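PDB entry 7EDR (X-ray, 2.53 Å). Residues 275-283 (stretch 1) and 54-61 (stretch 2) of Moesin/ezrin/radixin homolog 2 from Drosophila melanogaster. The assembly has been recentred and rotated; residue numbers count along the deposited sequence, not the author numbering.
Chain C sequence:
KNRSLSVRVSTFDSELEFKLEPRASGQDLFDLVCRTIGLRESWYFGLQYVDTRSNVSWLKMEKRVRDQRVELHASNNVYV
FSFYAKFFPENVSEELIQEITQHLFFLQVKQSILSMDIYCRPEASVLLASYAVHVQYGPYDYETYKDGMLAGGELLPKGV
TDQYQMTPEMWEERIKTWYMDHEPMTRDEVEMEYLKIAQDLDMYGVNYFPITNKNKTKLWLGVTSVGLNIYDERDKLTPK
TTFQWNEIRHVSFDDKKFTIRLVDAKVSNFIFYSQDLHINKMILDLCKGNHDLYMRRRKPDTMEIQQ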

# COMPACT_ATOMS: atom_id res chain seq x y z
N GLN C 275 28.08 30.79 7.78
CA GLN C 275 29.19 31.30 8.58
C GLN C 275 29.28 30.76 10.00
O GLN C 275 30.26 31.05 10.68
CB GLN C 275 29.14 32.83 8.66
CG GLN C 275 29.22 33.52 7.31
CD GLN C 275 30.49 33.17 6.58
OE1 GLN C 275 31.55 32.98 7.20
NE2 GLN C 275 30.40 33.04 5.25
N ASP C 276 28.29 30.01 10.48
CA ASP C 276 28.33 29.46 11.83
C ASP C 276 28.34 27.95 11.72
O ASP C 276 27.43 27.36 11.12
CB ASP C 276 27.16 29.97 12.68
CG ASP C 276 27.03 29.25 14.05
OD1 ASP C 276 25.97 29.44 14.71
OD2 ASP C 276 27.92 28.50 14.50
N LEU C 277 29.38 27.32 12.28
CA LEU C 277 29.52 25.87 12.18
C LEU C 277 28.35 25.16 12.84
O LEU C 277 27.88 24.14 12.32
CB LEU C 277 30.83 25.42 12.81
CG LEU C 277 32.02 26.22 12.30
CD1 LEU C 277 33.30 25.88 13.07
CD2 LEU C 277 32.19 25.97 10.82
N HIS C 278 27.89 25.64 13.99
CA HIS C 278 26.76 24.99 14.64
C HIS C 278 25.54 24.98 13.72
O HIS C 278 24.92 23.93 13.51
CB HIS C 278 26.40 25.67 15.96
CG HIS C 278 25.17 25.08 16.60
ND1 HIS C 278 25.21 23.93 17.35
CD2 HIS C 278 23.87 25.46 16.54
CE1 HIS C 278 23.98 23.63 17.75
NE2 HIS C 278 23.15 24.54 17.28
N ILE C 279 25.19 26.15 13.17
CA ILE C 279 24.14 26.23 12.16
C ILE C 279 24.39 25.24 11.03
O ILE C 279 23.44 24.71 10.44
CB ILE C 279 24.04 27.67 11.63
CG1 ILE C 279 23.45 28.59 12.70
CG2 ILE C 279 23.21 27.72 10.34
CD1 ILE C 279 22.06 28.18 13.15
N ASN C 280 25.66 24.95 10.73
CA ASN C 280 25.95 24.08 9.59
C ASN C 280 25.62 22.64 9.91
O ASN C 280 25.09 21.92 9.06
CB ASN C 280 27.41 24.23 9.18
CG ASN C 280 27.65 25.53 8.46
OD1 ASN C 280 26.71 26.32 8.25
ND2 ASN C 280 28.90 25.79 8.09
N LYS C 281 25.90 22.21 11.14
CA LYS C 281 25.45 20.90 11.56
C LYS C 281 23.92 20.80 11.53
O LYS C 281 23.37 19.78 11.10
CB LYS C 281 25.99 20.60 12.96
CG LYS C 281 25.70 19.20 13.42
CD LYS C 281 26.19 18.18 12.40
CE LYS C 281 25.60 16.80 12.69
NZ LYS C 281 25.73 16.45 14.14
N MET C 282 23.23 21.87 11.95
CA MET C 282 21.77 21.88 11.92
C MET C 282 21.25 21.83 10.49
O MET C 282 20.19 21.24 10.23
CB MET C 282 21.21 23.13 12.60
CG MET C 282 21.77 23.39 13.98
SD MET C 282 21.39 22.03 15.09
CE MET C 282 19.92 22.69 15.85
N ILE C 283 21.96 22.45 9.55
CA ILE C 283 21.54 22.34 8.16
C ILE C 283 21.68 20.90 7.69
O ILE C 283 20.79 20.35 7.02
CB ILE C 283 22.35 23.32 7.28
CG1 ILE C 283 22.03 24.77 7.67
CG2 ILE C 283 22.08 23.06 5.79
CD1 ILE C 283 22.75 25.82 6.81
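Stretch 2 (54-61) SNVSWLKM

Stretch 2 lies as a short extended segment along one side of the first turns of a helix, in a small contact centred on two helix side chains, H278 and M282, and pinned by one hydrogen bond to the strand backbone.

The two stretches belong to the same chain but are more than 200 residues apart in sequence. Residues 277-283 are helical, and the helix continues later in the chain. D276 occupies the N-cap position: D276 OD2 accepts from H278 N at 2.9 Å. The regular i to i+4 bonds then run from K281 N to L277 O (3.0 Å), from M282 N to H278 O (3.1 Å) and from I283 N to I279 O (2.8 Å).

In stretch 2, V56, S57 and W58 form a strand. N55, L59 and K60 also have extended phi/psi values, while S54 has positive phi and M61 turns away from the extended conformation.

The strand runs in roughly the same direction as the helix, with an angle of 32° between their N-to-C directions. The two axes approach to 9.8 Å. In register, H278 lies nearest N55, with their CA atoms 7.5 Å apart, and M282 lies nearest S57, with their CA atoms 7.8 Å apart. One turn of helix thus spans two residues of the extended chain. The buried surface is modest, 292 Å² summed over both sides.

H278 points its CA-to-CB bond toward stretch 2 and has a t rotamer at chi1. H278 NE2 donates to V56 O at 2.9 Å, with an N-H...O angle of 165°, so the bond is nearly straight. The carbonyl oxygen lies at the edge of the imidazole, near the ring plane, where an N-H can reach it. N55 CB sits over one face of the H278 ring, 3.6 Å from the centroid and 9° off the normal, a CH-pi contact. S57 OG comes within 3.2 Å of H278 CE1. The S57 hydroxyl also makes a weak bond within its own stretch, from S57 OG to N55 O at 3.5 Å.

M282 follows one turn later, and its CA-to-CB bond also points toward the strand. Its m rotamers at chi1 and chi2 bring the terminal methyl against the strand. M282 CE is 3.1 Å from V56 O and 3.7 Å from S57 CA. M282 CE also meets the W58 side chain, 3.4 Å from W58 CD1, an apolar contact. The V56 carbonyl is therefore approached by both central helix residues, by H278 as a hydrogen-bond donor and by M282 through its methyl group.

Farther along stretch 2, the end of the K60 side chain comes nearer to the helix. K60 NZ lies 4.1 Å from K281 NZ. These are like charges, so this pair is not expected to add attraction.

L277, N280 and I283 are out of reach of stretch 2, and S54, L59 and M61 are out of reach of stretch 1. The helix therefore uses one side for this contact.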

# COMPACT_ATOMS: atom_id res chain seq x y z
N SER C 54 24.99 28.82 24.15
CA SER C 54 23.93 29.72 23.65
C SER C 54 23.53 29.35 22.22
O SER C 54 23.27 30.22 21.38
CB SER C 54 24.36 31.19 23.73
OG SER C 54 24.69 31.54 25.06
N ASN C 55 23.51 28.05 21.95
CA ASN C 55 23.11 27.50 20.67
C ASN C 55 21.87 26.64 20.87
O ASN C 55 21.84 25.80 21.77
CB ASN C 55 24.24 26.70 20.03
CG ASN C 55 25.34 27.59 19.46
OD1 ASN C 55 25.07 28.72 19.05
ND2 ASN C 55 26.57 27.09 19.44
N VAL C 56 20.86 26.88 20.05
CA VAL C 56 19.65 26.07 20.05
C VAL C 56 19.94 24.75 19.34
O VAL C 56 20.39 24.73 18.19
CB VAL C 56 18.49 26.83 19.39
CG1 VAL C 56 17.29 25.95 19.22
CG2 VAL C 56 18.11 28.04 20.25
N SER C 57 19.74 23.65 20.05
CA SER C 57 20.11 22.33 19.57
C SER C 57 18.93 21.37 19.72
O SER C 57 17.95 21.65 20.42
CB SER C 57 21.33 21.78 20.35
OG SER C 57 22.40 22.70 20.34
N TRP C 58 19.04 20.23 19.05
CA TRP C 58 18.11 19.13 19.20
C TRP C 58 18.80 18.00 19.94
O TRP C 58 19.99 17.76 19.74
CB TRP C 58 17.62 18.63 17.84
CG TRP C 58 16.87 19.65 17.05
CD1 TRP C 58 17.38 20.51 16.12
CD2 TRP C 58 15.46 19.92 17.12
NE1 TRP C 58 16.37 21.30 15.60
CE2 TRP C 58 15.19 20.95 16.20
CE3 TRP C 58 14.41 19.37 17.85
CZ2 TRP C 58 13.91 21.45 16.01
CZ3 TRP C 58 13.13 19.87 17.66
CH2 TRP C 58 12.89 20.91 16.74
N LEU C 59 18.05 17.31 20.81
CA LEU C 59 18.63 16.23 21.59
C LEU C 59 19.03 15.07 20.67
O LEU C 59 18.26 14.69 19.78
CB LEU C 59 17.64 15.75 22.65
CG LEU C 59 18.16 14.92 23.83
CD1 LEU C 59 19.28 15.65 24.57
CD2 LEU C 59 17.02 14.63 24.77
N LYS C 60 20.23 14.53 20.86
CA LYS C 60 20.67 13.35 20.13
C LYS C 60 20.16 12.08 20.80
O LYS C 60 20.09 12.00 22.03
CB LYS C 60 22.19 13.31 20.01
CG LYS C 60 22.75 14.28 18.95
CD LYS C 60 24.21 14.64 19.24
CE LYS C 60 24.95 15.14 17.99
NZ LYS C 60 26.10 14.26 17.63
N MET C 61 19.80 11.09 19.99
CA MET C 61 19.06 9.95 20.52
C MET C 61 19.96 8.97 21.25
O MET C 61 19.55 8.39 22.26
CB MET C 61 18.32 9.24 19.39
CG MET C 61 17.13 10.02 18.86
SD MET C 61 15.90 10.25 20.15
CE MET C 61 16.20 11.96 20.62